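Local atomic coordinates of protein similar to metal-dependent hydrolase (Staphylococcus aureus subsp. aureus Mu50, PDB entry 3ESH), a protein that is probably a metal-dependent hydrolase of the metallo-beta-lactamase superfamily, whose precise substrate and reaction are not established. Residues A[9-14]-A[50-55]; A[102-107]-A[127-132]; A[133-138]-A[164-169]; A[176-181]-A[191-196]. All coordinates share one frame; numbering follows the deposited sequence.

Followed from the N terminus, the chain closes four loops in series, none enclosing or crossing another. Contact 1 pairs strand 6-10 antiparallel with strand 51-54. Contact 2 sets strand 103-105 parallel to strand 130-134, and contact 3 carries the latter on to strand 164-167; the two share strand 130-134, and all three contacts belong to one mixed sheet. Contact 4 is a hairpin in the second mixed sheet, made by 176-181 and 191-196. It meets contact 1 through Ile53 and Ile194, and contact 2 through Met179, lodged against Leu105 and Val132: here the two sheets of the alpha-beta/beta-alpha sandwich face each other.

Contact 1: A[9-14]-A[50-55]; sequences HYLNGG and PILIQT
Leu52 N donates to His9 O at 2.7 Å, the shortest polar bond of this antiparallel pairing, though a bent one with an angle of 138° at the hydrogen. The same carbonyl oxygen also receives a CA-H...O contact from Ile51 CA, so two neighbouring donors of one strand grip it. His9 N returns the bond to Leu52 O, which makes His9 and Leu52 a hydrogen-bonded pair, while Tyr10 and Ile51 form the non-hydrogen-bonded pair beside it. One residue on, Leu11 N reaches Pro50 O at 2.8 Å and extends the ladder past the end of the strand.

The side-chain contact is carried by Leu11. Its CG, anti to the carbonyl carbon (chi1 -46°), lies 4.0 Å from Leu52 CB, and the two leucines cross obliquely. Pro50 meets the loop through CD, which lies 3.1 Å from Leu11 O and 3.7 Å from Gly13 N. Beyond it, Asn12 OD1 accepts from Gly14 N, an Asx turn that shapes the chain as it leaves the strand.

Ile61 of strand 59-61 touches Leu11, Pro50 and Leu52, and helix 87-92 packs on Leu11 through Ile87 and Leu91, while Ile8 of strand 6-10 meets Ile51.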
loop_
_atom_site.group_PDB
_atom_site.type_symbol
_atom_site.label_atom_id
_atom_site.label_comp_id
_atom_site.label_asym_id
_atom_site.label_seq_id
_atom_site.Cartn_x
_atom_site.Cartn_y
_atom_site.Cartn_z
ATOM N N HIS A 9 -24.568 12.210 29.472
ATOM C CA HIS A 9 -24.200 11.832 30.834
ATOM C C HIS A 9 -23.230 10.666 30.835
ATOM O O HIS A 9 -23.016 10.027 29.810
ATOM C CB HIS A 9 -25.424 11.419 31.651
ATOM C CG HIS A 9 -26.455 12.492 31.782
ATOM N ND1 HIS A 9 -27.565 12.563 30.969
ATOM C CD2 HIS A 9 -26.522 13.561 32.609
ATOM C CE1 HIS A 9 -28.272 13.632 31.288
ATOM N NE2 HIS A 9 -27.663 14.256 32.278
ATOM N N TYR A 10 -22.646 10.385 31.992
ATOM C CA TYR A 10 -21.726 9.268 32.109
ATOM C C TYR A 10 -22.311 8.194 33.033
ATOM O O TYR A 10 -23.141 8.490 33.896
ATOM C CB TYR A 10 -20.350 9.749 32.602
ATOM C CG TYR A 10 -20.328 10.402 33.962
ATOM C CD1 TYR A 10 -20.505 9.650 35.125
ATOM C CD2 TYR A 10 -20.106 11.771 34.093
ATOM C CE1 TYR A 10 -20.460 10.249 36.388
ATOM C CE2 TYR A 10 -20.057 12.381 35.346
ATOM C CZ TYR A 10 -20.234 11.618 36.491
ATOM O OH TYR A 10 -20.185 12.225 37.733
ATOM N N LEU A 11 -21.889 6.948 32.830
ATOM C CA LEU A 11 -22.368 5.827 33.627
ATOM C C LEU A 11 -21.182 5.067 34.224
ATOM O O LEU A 11 -20.193 4.789 33.537
ATOM C CB LEU A 11 -23.180 4.881 32.753
ATOM C CG LEU A 11 -24.212 5.495 31.814
ATOM C CD1 LEU A 11 -24.648 4.458 30.778
ATOM C CD2 LEU A 11 -25.406 6.014 32.619
ATOM N N ASN A 12 -21.297 4.723 35.502
ATOM C CA ASN A 12 -20.252 4.009 36.216
ATOM C C ASN A 12 -20.176 2.545 35.775
ATOM O O ASN A 12 -20.843 1.678 36.349
ATOM C CB ASN A 12 -20.535 4.072 37.713
ATOM C CG ASN A 12 -19.325 3.762 38.546
ATOM O OD1 ASN A 12 -18.633 2.777 38.311
ATOM N ND2 ASN A 12 -19.058 4.604 39.539
ATOM N N GLY A 13 -19.359 2.273 34.764
ATOM C CA GLY A 13 -19.204 0.919 34.275
ATOM C C GLY A 13 -18.024 0.215 34.913
ATOM O O GLY A 13 -17.572 -0.824 34.433
ATOM N N GLY A 14 -17.527 0.792 36.002
ATOM C CA GLY A 14 -16.402 0.206 36.708
ATOM C C GLY A 14 -15.125 1.002 36.534
ATOM O O GLY A 14 -15.151 2.172 36.159
ATOM N N PRO A 50 -19.084 4.409 30.607
ATOM C CA PRO A 50 -19.728 4.659 29.317
ATOM C C PRO A 50 -20.436 6.012 29.250
ATOM O O PRO A 50 -20.802 6.580 30.267
ATOM C CB PRO A 50 -20.679 3.481 29.187
ATOM C CG PRO A 50 -19.889 2.379 29.832
ATOM C CD PRO A 50 -19.401 3.059 31.099
ATOM N N ILE A 51 -20.624 6.518 28.036
ATOM C CA ILE A 51 -21.270 7.802 27.835
ATOM C C ILE A 51 -22.693 7.641 27.331
ATOM O O ILE A 51 -22.915 7.172 26.217
ATOM C CB ILE A 51 -20.457 8.659 26.833
ATOM C CG1 ILE A 51 -19.054 8.893 27.398
ATOM C CG2 ILE A 51 -21.175 9.976 26.543
ATOM C CD1 ILE A 51 -18.131 9.672 26.486
ATOM N N LEU A 52 -23.655 8.036 28.160
ATOM C CA LEU A 52 -25.071 7.956 27.794
ATOM C C LEU A 52 -25.474 9.170 26.972
ATOM O O LEU A 52 -25.318 10.306 27.413
ATOM C CB LEU A 52 -25.948 7.885 29.044
ATOM C CG LEU A 52 -27.466 7.957 28.810
ATOM C CD1 LEU A 52 -27.900 6.838 27.875
ATOM C CD2 LEU A 52 -28.206 7.854 30.140
ATOM N N ILE A 53 -25.987 8.921 25.773
ATOM C CA ILE A 53 -26.425 9.997 24.890
ATOM C C ILE A 53 -27.911 9.858 24.619
ATOM O O ILE A 53 -28.345 8.827 24.100
ATOM C CB ILE A 53 -25.739 9.946 23.519
ATOM C CG1 ILE A 53 -24.219 10.007 23.675
ATOM C CG2 ILE A 53 -26.256 11.077 22.649
ATOM C CD1 ILE A 53 -23.483 9.968 22.352
ATOM N N GLN A 54 -28.688 10.886 24.951
ATOM C CA GLN A 54 -30.130 10.850 24.714
ATOM C C GLN A 54 -30.593 11.953 23.780
ATOM O O GLN A 54 -30.450 13.126 24.088
ATOM C CB GLN A 54 -30.899 10.955 26.038
ATOM C CG GLN A 54 -30.795 9.726 26.909
ATOM C CD GLN A 54 -31.510 9.864 28.237
ATOM O OE1 GLN A 54 -31.061 10.580 29.133
ATOM N NE2 GLN A 54 -32.635 9.177 28.370
ATOM N N THR A 55 -31.130 11.570 22.631
ATOM C CA THR A 55 -31.653 12.540 21.688
ATOM C C THR A 55 -33.158 12.508 21.919
ATOM O O THR A 55 -33.640 11.708 22.722
ATOM C CB THR A 55 -31.361 12.138 20.229
ATOM O OG1 THR A 55 -32.112 10.963 19.890
ATOM C CG2 THR A 55 -29.881 11.856 20.041
#

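Contact 2: A[102-107]-A[127-132]; sequences DYVLMT and ENAIHV
Val104 lies over the imidazole of His131, its CB 3.8 Å from the ring centroid and only 4° off the ring normal, a CH-pi contact in which CG2 also comes within 3.7 Å of His131 NE2. The two side chains run side by side from neighbouring parallel strands. On the other face of the sheet Tyr103 and Ile130 do the same: Tyr103 CD1 lies 3.6 Å from Ile130 CB, and CE1 also meets Ile130 CD1. Leu105 CD2 rests 3.8 Å from Val132 CG2, a methyl placed beside its own backbone N and anti to the carbonyl carbon.

What sets these pairs in register is the parallel ladder beneath them. Asp102 O accepts from Ile130 N at 2.7 Å, and Ile130 O from Val104 N; Val104 O then takes Val132 N, and the N of Met106, modelled as selenomethionine, donates to Val132 O at 3.1 Å. All four bonds are close to straight at the hydrogen. Further out, Tyr160 meets the His131 ring, Leu117 touches both Val104 and His131, and Asp102 OD2 is held by Asn59 N.

Strand 103-105, helix 111-114 and strand 130-134 form a beta-alpha-beta unit. Its chemistry here is that of a buried, largely apolar seam: alternate backbone groups are paired within this ladder, while Tyr103 and Leu105 turn theirs to Ile61 of strand 59-61, and the His131 ring takes a hydrocarbon against its face, so in this contact it serves as a packing surface.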
loop_
_atom_site.group_PDB
_atom_site.type_symbol
_atom_site.label_atom_id
_atom_site.label_comp_id
_atom_site.label_asym_id
_atom_site.label_seq_id
_atom_site.Cartn_x
_atom_site.Cartn_y
_atom_site.Cartn_z
ATOM N N ASP A 102 -31.033 2.029 22.391
ATOM C CA ASP A 102 -31.185 1.790 20.968
ATOM C C ASP A 102 -29.870 1.494 20.252
ATOM O O ASP A 102 -29.806 0.632 19.375
ATOM C CB ASP A 102 -31.866 2.999 20.332
ATOM C CG ASP A 102 -33.260 3.229 20.885
ATOM O OD1 ASP A 102 -34.141 2.369 20.645
ATOM O OD2 ASP A 102 -33.468 4.258 21.566
ATOM N N TYR A 103 -28.815 2.205 20.617
ATOM C CA TYR A 103 -27.523 1.982 19.978
ATOM C C TYR A 103 -26.362 1.928 20.965
ATOM O O TYR A 103 -26.304 2.706 21.924
ATOM C CB TYR A 103 -27.223 3.092 18.973
ATOM C CG TYR A 103 -28.090 3.116 17.734
ATOM C CD1 TYR A 103 -27.788 2.322 16.625
ATOM C CD2 TYR A 103 -29.184 3.979 17.646
ATOM C CE1 TYR A 103 -28.548 2.396 15.455
ATOM C CE2 TYR A 103 -29.951 4.055 16.482
ATOM C CZ TYR A 103 -29.623 3.263 15.390
ATOM O OH TYR A 103 -30.350 3.362 14.238
ATOM N N VAL A 104 -25.453 0.989 20.730
ATOM C CA VAL A 104 -24.240 0.878 21.533
ATOM C C VAL A 104 -23.166 1.112 20.478
ATOM O O VAL A 104 -22.960 0.265 19.600
ATOM C CB VAL A 104 -24.056 -0.530 22.173
ATOM C CG1 VAL A 104 -22.669 -0.631 22.816
ATOM C CG2 VAL A 104 -25.143 -0.778 23.233
ATOM N N LEU A 105 -22.529 2.284 20.526
ATOM C CA LEU A 105 -21.478 2.638 19.567
ATOM C C LEU A 105 -20.150 2.364 20.234
ATOM O O LEU A 105 -19.923 2.844 21.322
ATOM C CB LEU A 105 -21.565 4.114 19.218
ATOM C CG LEU A 105 -22.963 4.675 18.981
ATOM C CD1 LEU A 105 -22.814 6.173 18.680
ATOM C CD2 LEU A 105 -23.678 3.935 17.828
HETATM N N MSE A 106 -19.273 1.599 19.589
HETATM C CA MSE A 106 -17.984 1.254 20.177
HETATM C C MSE A 106 -16.811 2.001 19.523
HETATM O O MSE A 106 -16.706 2.060 18.310
HETATM C CB MSE A 106 -17.738 -0.253 20.053
HETATM C CG MSE A 106 -18.832 -1.146 20.566
HETATM SE SE MSE A 106 -19.056 -0.999 22.506
HETATM C CE MSE A 106 -17.360 -1.714 22.968
ATOM N N THR A 107 -15.943 2.588 20.339
ATOM C CA THR A 107 -14.776 3.283 19.817
ATOM C C THR A 107 -13.786 2.203 19.383
ATOM O O THR A 107 -13.090 2.357 18.390
ATOM C CB THR A 107 -14.115 4.151 20.898
ATOM O OG1 THR A 107 -13.508 3.307 21.883
ATOM C CG2 THR A 107 -15.147 5.024 21.565
ATOM N N GLU A 127 -30.212 -5.939 25.009
ATOM C CA GLU A 127 -30.906 -6.793 24.037
ATOM C C GLU A 127 -31.572 -6.179 22.805
ATOM O O GLU A 127 -31.633 -6.830 21.758
ATOM C CB GLU A 127 -31.979 -7.606 24.751
ATOM C CG GLU A 127 -31.519 -8.339 26.001
ATOM C CD GLU A 127 -32.675 -9.000 26.757
ATOM O OE1 GLU A 127 -32.487 -9.306 27.959
ATOM O OE2 GLU A 127 -33.760 -9.220 26.156
ATOM N N ASN A 128 -32.110 -4.969 22.917
ATOM C CA ASN A 128 -32.776 -4.338 21.784
ATOM C C ASN A 128 -31.885 -3.349 21.041
ATOM O O ASN A 128 -32.295 -2.773 20.032
ATOM C CB ASN A 128 -34.032 -3.598 22.238
ATOM C CG ASN A 128 -34.989 -4.483 22.993
ATOM O OD1 ASN A 128 -35.390 -5.539 22.510
ATOM N ND2 ASN A 128 -35.364 -4.053 24.191
ATOM N N ALA A 129 -30.663 -3.165 21.528
ATOM C CA ALA A 129 -29.747 -2.215 20.911
ATOM C C ALA A 129 -28.969 -2.701 19.705
ATOM O O ALA A 129 -28.507 -3.845 19.654
ATOM C CB ALA A 129 -28.764 -1.681 21.957
ATOM N N ILE A 130 -28.841 -1.817 18.725
ATOM C CA ILE A 130 -28.066 -2.107 17.536
ATOM C C ILE A 130 -26.626 -1.785 17.951
ATOM O O ILE A 130 -26.379 -0.744 18.562
ATOM C CB ILE A 130 -28.489 -1.190 16.363
ATOM C CG1 ILE A 130 -29.848 -1.640 15.831
ATOM C CG2 ILE A 130 -27.434 -1.202 15.272
ATOM C CD1 ILE A 130 -30.408 -0.741 14.756
ATOM N N HIS A 131 -25.688 -2.676 17.651
ATOM C CA HIS A 131 -24.293 -2.450 18.009
ATOM C C HIS A 131 -23.456 -2.088 16.785
ATOM O O HIS A 131 -23.401 -2.827 15.804
ATOM C CB HIS A 131 -23.724 -3.676 18.724
ATOM C CG HIS A 131 -24.369 -3.949 20.052
ATOM N ND1 HIS A 131 -23.647 -4.321 21.166
ATOM C CD2 HIS A 131 -25.658 -3.854 20.452
ATOM C CE1 HIS A 131 -24.466 -4.437 22.198
ATOM N NE2 HIS A 131 -25.686 -4.160 21.793
ATOM N N VAL A 132 -22.805 -0.931 16.859
ATOM C CA VAL A 132 -21.990 -0.414 15.760
ATOM C C VAL A 132 -20.494 -0.489 16.023
ATOM O O VAL A 132 -19.999 0.029 17.034
ATOM C CB VAL A 132 -22.389 1.036 15.479
ATOM C CG1 VAL A 132 -21.722 1.547 14.239
ATOM C CG2 VAL A 132 -23.893 1.113 15.344
#

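Contact 3: A[133-138]-A[164-169]; sequences VQQDEW and LILFEK
Trp138 CG stands anti to the backbone N (chi1 177°), and so does Leu164 CG (chi1 -175°); from these starts the two side chains reach toward each other, tip to tip. Leu164 CD2 ends over the indole face, 3.8 Å from the centroid of the five-membered ring, in a CH-pi contact. Leu166 crosses the tryptophan at about a right angle, its CD2 3.7 Å from Trp138 CB and also against Val133 O. Leu164 uses its other methyl, CD1, to meet Val133 CG2 at 3.8 Å, so one leucine spans strand and helix.

Beneath these side chains the parallel pairing is simple: Val133 N donates to Ile165 O, Phe167 N to Val133 O, and Gln135 N to Phe167 O at 2.8 Å. The last joins the first turn of the helix to the end of the neighbouring strand. Phe167 CG sits between its backbone N and carbonyl carbon (chi1 82°), and the ring returns to Gln134, with CE2 3.6 Å from Gln134 CB. Gln135 and Glu168 lie side by side; Arg231 of a second subunit forms a salt bridge to Glu168 and accepts from Gln135 NE2 through its carbonyl.

The contact thus joins strand 130-134, helix 135-142 and the last strand of its sheet in a beta-alpha-beta unit, with Thr190 of strand 190-196 touching Gln134 and Phe167, and Met179 of strand 177-181 touching Phe167.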
loop_
_atom_site.group_PDB
_atom_site.type_symbol
_atom_site.label_atom_id
_atom_site.label_comp_id
_atom_site.label_asym_id
_atom_site.label_seq_id
_atom_site.Cartn_x
_atom_site.Cartn_y
_atom_site.Cartn_z
ATOM N N VAL A 133 -19.775 -1.136 15.112
ATOM C CA VAL A 133 -18.326 -1.274 15.224
ATOM C C VAL A 133 -17.671 -1.061 13.865
ATOM O O VAL A 133 -18.247 -1.371 12.827
ATOM C CB VAL A 133 -17.904 -2.688 15.733
ATOM C CG1 VAL A 133 -16.416 -2.715 16.021
ATOM C CG2 VAL A 133 -18.704 -3.069 16.970
ATOM N N GLN A 134 -16.466 -0.507 13.871
ATOM C CA GLN A 134 -15.745 -0.291 12.632
ATOM C C GLN A 134 -15.439 -1.724 12.154
ATOM O O GLN A 134 -15.117 -2.611 12.959
ATOM C CB GLN A 134 -14.496 0.565 12.909
ATOM C CG GLN A 134 -13.151 0.002 12.475
ATOM C CD GLN A 134 -12.911 0.112 11.002
ATOM O OE1 GLN A 134 -13.384 1.029 10.347
ATOM N NE2 GLN A 134 -12.145 -0.812 10.473
ATOM N N GLN A 135 -15.575 -1.952 10.851
ATOM C CA GLN A 135 -15.382 -3.286 10.279
ATOM C C GLN A 135 -14.038 -3.965 10.544
ATOM O O GLN A 135 -14.001 -5.168 10.832
ATOM C CB GLN A 135 -15.670 -3.247 8.778
ATOM C CG GLN A 135 -15.506 -4.548 8.048
ATOM C CD GLN A 135 -16.251 -4.564 6.727
ATOM O OE1 GLN A 135 -16.364 -3.543 6.043
ATOM N NE2 GLN A 135 -16.760 -5.728 6.356
ATOM N N ASP A 136 -12.937 -3.220 10.465
ATOM C CA ASP A 136 -11.617 -3.828 10.706
ATOM C C ASP A 136 -11.386 -4.069 12.190
ATOM O O ASP A 136 -10.711 -5.035 12.563
ATOM C CB ASP A 136 -10.512 -2.944 10.133
ATOM C CG ASP A 136 -10.657 -2.740 8.646
ATOM O OD1 ASP A 136 -10.613 -3.741 7.911
ATOM O OD2 ASP A 136 -10.825 -1.599 8.205
ATOM N N GLU A 137 -11.953 -3.198 13.026
ATOM C CA GLU A 137 -11.836 -3.336 14.476
ATOM C C GLU A 137 -12.461 -4.678 14.827
ATOM O O GLU A 137 -11.864 -5.485 15.533
ATOM C CB GLU A 137 -12.607 -2.217 15.188
ATOM C CG GLU A 137 -12.611 -2.301 16.714
ATOM C CD GLU A 137 -11.218 -2.126 17.324
ATOM O OE1 GLU A 137 -10.473 -1.247 16.829
ATOM O OE2 GLU A 137 -10.867 -2.847 18.301
ATOM N N TRP A 138 -13.666 -4.903 14.309
ATOM C CA TRP A 138 -14.408 -6.136 14.552
ATOM C C TRP A 138 -13.640 -7.374 14.072
ATOM O O TRP A 138 -13.569 -8.392 14.779
ATOM C CB TRP A 138 -15.768 -6.046 13.866
ATOM C CG TRP A 138 -16.564 -7.268 13.999
ATOM C CD1 TRP A 138 -16.797 -8.204 13.030
ATOM C CD2 TRP A 138 -17.154 -7.785 15.205
ATOM N NE1 TRP A 138 -17.481 -9.275 13.564
ATOM C CE2 TRP A 138 -17.710 -9.044 14.892
ATOM C CE3 TRP A 138 -17.259 -7.304 16.519
ATOM C CZ2 TRP A 138 -18.362 -9.830 15.846
ATOM C CZ3 TRP A 138 -17.907 -8.087 17.471
ATOM C CH2 TRP A 138 -18.447 -9.339 17.129
ATOM N N LEU A 164 -25.552 -6.486 14.907
ATOM C CA LEU A 164 -24.297 -5.803 14.610
ATOM C C LEU A 164 -24.290 -5.119 13.247
ATOM O O LEU A 164 -24.643 -5.722 12.239
ATOM C CB LEU A 164 -23.149 -6.805 14.670
ATOM C CG LEU A 164 -21.753 -6.214 14.495
ATOM C CD1 LEU A 164 -21.271 -5.669 15.841
ATOM C CD2 LEU A 164 -20.791 -7.275 13.993
ATOM N N ILE A 165 -23.902 -3.848 13.224
ATOM C CA ILE A 165 -23.806 -3.090 11.978
ATOM C C ILE A 165 -22.339 -2.634 11.885
ATOM O O ILE A 165 -21.781 -2.138 12.867
ATOM C CB ILE A 165 -24.734 -1.844 11.978
ATOM C CG1 ILE A 165 -26.197 -2.275 11.930
ATOM C CG2 ILE A 165 -24.419 -0.948 10.783
ATOM C CD1 ILE A 165 -26.588 -3.027 10.658
ATOM N N LEU A 166 -21.724 -2.814 10.720
ATOM C CA LEU A 166 -20.340 -2.437 10.516
ATOM C C LEU A 166 -20.203 -1.258 9.577
ATOM O O LEU A 166 -20.996 -1.098 8.651
ATOM C CB LEU A 166 -19.545 -3.605 9.938
ATOM C CG LEU A 166 -19.525 -4.848 10.812
ATOM C CD1 LEU A 166 -19.040 -6.028 10.025
ATOM C CD2 LEU A 166 -18.666 -4.593 12.020
ATOM N N PHE A 167 -19.183 -0.440 9.827
ATOM C CA PHE A 167 -18.899 0.715 8.989
ATOM C C PHE A 167 -17.385 0.769 8.715
ATOM O O PHE A 167 -16.568 0.255 9.501
ATOM C CB PHE A 167 -19.399 2.001 9.676
ATOM C CG PHE A 167 -18.457 2.561 10.707
ATOM C CD1 PHE A 167 -17.588 3.583 10.380
ATOM C CD2 PHE A 167 -18.427 2.045 11.991
ATOM C CE1 PHE A 167 -16.697 4.094 11.320
ATOM C CE2 PHE A 167 -17.550 2.536 12.941
ATOM C CZ PHE A 167 -16.678 3.566 12.605
ATOM N N GLU A 168 -17.016 1.381 7.593
ATOM C CA GLU A 168 -15.610 1.485 7.231
ATOM C C GLU A 168 -14.937 2.782 7.669
ATOM O O GLU A 168 -14.092 2.759 8.560
ATOM C CB GLU A 168 -15.437 1.268 5.721
ATOM C CG GLU A 168 -15.742 -0.170 5.307
ATOM C CD GLU A 168 -15.535 -0.448 3.822
ATOM O OE1 GLU A 168 -15.719 -1.623 3.416
ATOM O OE2 GLU A 168 -15.197 0.491 3.069
ATOM N N LYS A 169 -15.317 3.907 7.070
ATOM C CA LYS A 169 -14.702 5.188 7.415
ATOM C C LYS A 169 -15.565 6.082 8.311
ATOM O O LYS A 169 -15.096 6.587 9.338
ATOM C CB LYS A 169 -14.307 5.940 6.136
ATOM C CG LYS A 169 -13.489 7.198 6.388
ATOM C CD LYS A 169 -13.288 8.007 5.118
ATOM C CE LYS A 169 -12.866 9.434 5.438
ATOM N NZ LYS A 169 -12.878 10.308 4.228
#

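Contact 4: A[176-181]-A[191-196]; sequences GIKMQH and IITIES
Gly176 O accepts from Glu195 N at 2.9 Å at one end of an antiparallel hairpin whose short segment axes come within 4.8 Å of each other, with directions 158° apart; paired bonds link Lys178 with Thr193 and Gln180 with Ile191. Gly176 has a positive phi (91°), where a CB would jam against the preceding carbonyl and collide with Glu195 O, so glycine suits the entrance to the strand.

Lys178 O is gripped twice by one residue: Thr193 N donates to it at 3.0 Å, and Thr193 OG1 adds a weak bond at 3.3 Å. The hydroxyl can do so because OG1 lies between its own backbone N and carbonyl carbon (chi1 55°), which also brings it to 3.5 Å from Lys178 CB. On the same face the Gln180 CB and Ile191 CG1 atoms approach at 4.1 Å.

The opposite face is apolar. Ile177 lies beside Ile194, its CD1 3.6 Å from Ile194 CG2. It also crosses Ile192, with Ile177 CG2 and Ile192 CG2 3.9 Å apart. The selenomethionine Met179 runs alongside Ile192, CG against CG1.

That apolar face turns to the other sheet, where Leu105 of strand 103-105 touches Ile177, Met179 and Ile192, and Ile6 of strand 6-10 touches Ile177 and Ile194. Helix 226-242 packs on the face that carries Gln180, Ile191 and Thr193, with Met236 on the first two and Phe240 on Thr193.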
loop_
_atom_site.group_PDB
_atom_site.type_symbol
_atom_site.label_atom_id
_atom_site.label_comp_id
_atom_site.label_asym_id
_atom_site.label_seq_id
_atom_site.Cartn_x
_atom_site.Cartn_y
_atom_site.Cartn_z
ATOM N N GLY A 176 -26.913 13.946 13.956
ATOM C CA GLY A 176 -26.087 14.595 14.958
ATOM C C GLY A 176 -24.959 13.758 15.555
ATOM O O GLY A 176 -23.987 14.307 16.090
ATOM N N ILE A 177 -25.080 12.438 15.477
ATOM C CA ILE A 177 -24.054 11.555 16.015
ATOM C C ILE A 177 -23.242 10.994 14.852
ATOM O O ILE A 177 -23.766 10.247 14.034
ATOM C CB ILE A 177 -24.671 10.381 16.785
ATOM C CG1 ILE A 177 -25.830 10.867 17.670
ATOM C CG2 ILE A 177 -23.608 9.707 17.630
ATOM C CD1 ILE A 177 -25.429 11.734 18.828
ATOM N N LYS A 178 -21.962 11.356 14.776
ATOM C CA LYS A 178 -21.112 10.888 13.679
ATOM C C LYS A 178 -19.873 10.102 14.114
ATOM O O LYS A 178 -19.017 10.616 14.829
ATOM C CB LYS A 178 -20.679 12.074 12.804
ATOM C CG LYS A 178 -21.851 12.923 12.290
ATOM C CD LYS A 178 -21.416 13.947 11.250
ATOM C CE LYS A 178 -22.596 14.815 10.795
ATOM N NZ LYS A 178 -22.264 15.779 9.699
HETATM N N MSE A 179 -19.790 8.849 13.678
HETATM C CA MSE A 179 -18.649 7.992 14.006
HETATM C C MSE A 179 -17.605 8.138 12.914
HETATM O O MSE A 179 -17.950 8.293 11.744
HETATM C CB MSE A 179 -19.101 6.542 14.096
HETATM C CG MSE A 179 -20.133 6.372 15.148
HETATM SE SE MSE A 179 -20.770 4.578 15.111
HETATM C CE MSE A 179 -19.503 3.799 16.253
ATOM N N GLN A 180 -16.331 8.074 13.282
ATOM C CA GLN A 180 -15.267 8.237 12.291
ATOM C C GLN A 180 -13.984 7.447 12.576
ATOM O O GLN A 180 -13.328 7.625 13.602
ATOM C CB GLN A 180 -14.952 9.725 12.164
ATOM C CG GLN A 180 -13.901 10.054 11.147
ATOM C CD GLN A 180 -13.647 11.547 11.066
ATOM O OE1 GLN A 180 -12.578 11.986 10.628
ATOM N NE2 GLN A 180 -14.635 12.342 11.483
ATOM N N HIS A 181 -13.638 6.574 11.644
ATOM C CA HIS A 181 -12.452 5.724 11.742
ATOM C C HIS A 181 -11.183 6.555 11.917
ATOM O O HIS A 181 -10.827 7.326 11.037
ATOM C CB HIS A 181 -12.340 4.868 10.469
ATOM C CG HIS A 181 -11.202 3.893 10.482
ATOM N ND1 HIS A 181 -10.834 3.190 11.605
ATOM C CD2 HIS A 181 -10.411 3.445 9.479
ATOM C CE1 HIS A 181 -9.865 2.345 11.294
ATOM N NE2 HIS A 181 -9.592 2.479 10.011
ATOM N N ILE A 191 -13.642 7.479 16.645
ATOM C CA ILE A 191 -13.962 8.603 17.509
ATOM C C ILE A 191 -15.401 8.994 17.191
ATOM O O ILE A 191 -15.898 8.705 16.116
ATOM C CB ILE A 191 -13.022 9.809 17.266
ATOM C CG1 ILE A 191 -13.222 10.366 15.866
ATOM C CG2 ILE A 191 -11.566 9.375 17.423
ATOM C CD1 ILE A 191 -12.834 11.796 15.752
ATOM N N ILE A 192 -16.077 9.657 18.114
ATOM C CA ILE A 192 -17.472 10.034 17.894
ATOM C C ILE A 192 -17.719 11.510 18.199
ATOM O O ILE A 192 -17.190 12.057 19.168
ATOM C CB ILE A 192 -18.400 9.154 18.777
ATOM C CG1 ILE A 192 -18.149 7.674 18.454
ATOM C CG2 ILE A 192 -19.848 9.508 18.538
ATOM C CD1 ILE A 192 -18.596 6.698 19.531
ATOM N N THR A 193 -18.516 12.160 17.362
ATOM C CA THR A 193 -18.842 13.565 17.556
ATOM C C THR A 193 -20.351 13.729 17.718
ATOM O O THR A 193 -21.133 13.006 17.098
ATOM C CB THR A 193 -18.376 14.432 16.363
ATOM O OG1 THR A 193 -18.931 13.915 15.154
ATOM C CG2 THR A 193 -16.862 14.434 16.255
ATOM N N ILE A 194 -20.748 14.683 18.554
ATOM C CA ILE A 194 -22.153 14.961 18.809
ATOM C C ILE A 194 -22.428 16.429 18.508
ATOM O O ILE A 194 -21.703 17.302 18.973
ATOM C CB ILE A 194 -22.495 14.686 20.280
ATOM C CG1 ILE A 194 -21.881 13.356 20.705
ATOM C CG2 ILE A 194 -23.994 14.628 20.469
ATOM C CD1 ILE A 194 -22.033 13.040 22.170
ATOM N N GLU A 195 -23.470 16.700 17.729
ATOM C CA GLU A 195 -23.830 18.075 17.382
ATOM C C GLU A 195 -25.336 18.290 17.389
ATOM O O GLU A 195 -26.067 17.547 16.762
ATOM C CB GLU A 195 -23.278 18.443 16.006
ATOM C CG GLU A 195 -21.774 18.681 15.969
ATOM C CD GLU A 195 -21.232 18.865 14.546
ATOM O OE1 GLU A 195 -20.882 17.846 13.898
ATOM O OE2 GLU A 195 -21.167 20.024 14.074
ATOM N N SER A 196 -25.785 19.302 18.124
ATOM C CA SER A 196 -27.201 19.662 18.215
ATOM C C SER A 196 -27.216 21.178 18.349
ATOM O O SER A 196 -26.451 21.731 19.141
ATOM C CB SER A 196 -27.853 19.014 19.438
ATOM O OG SER A 196 -29.272 19.125 19.380
#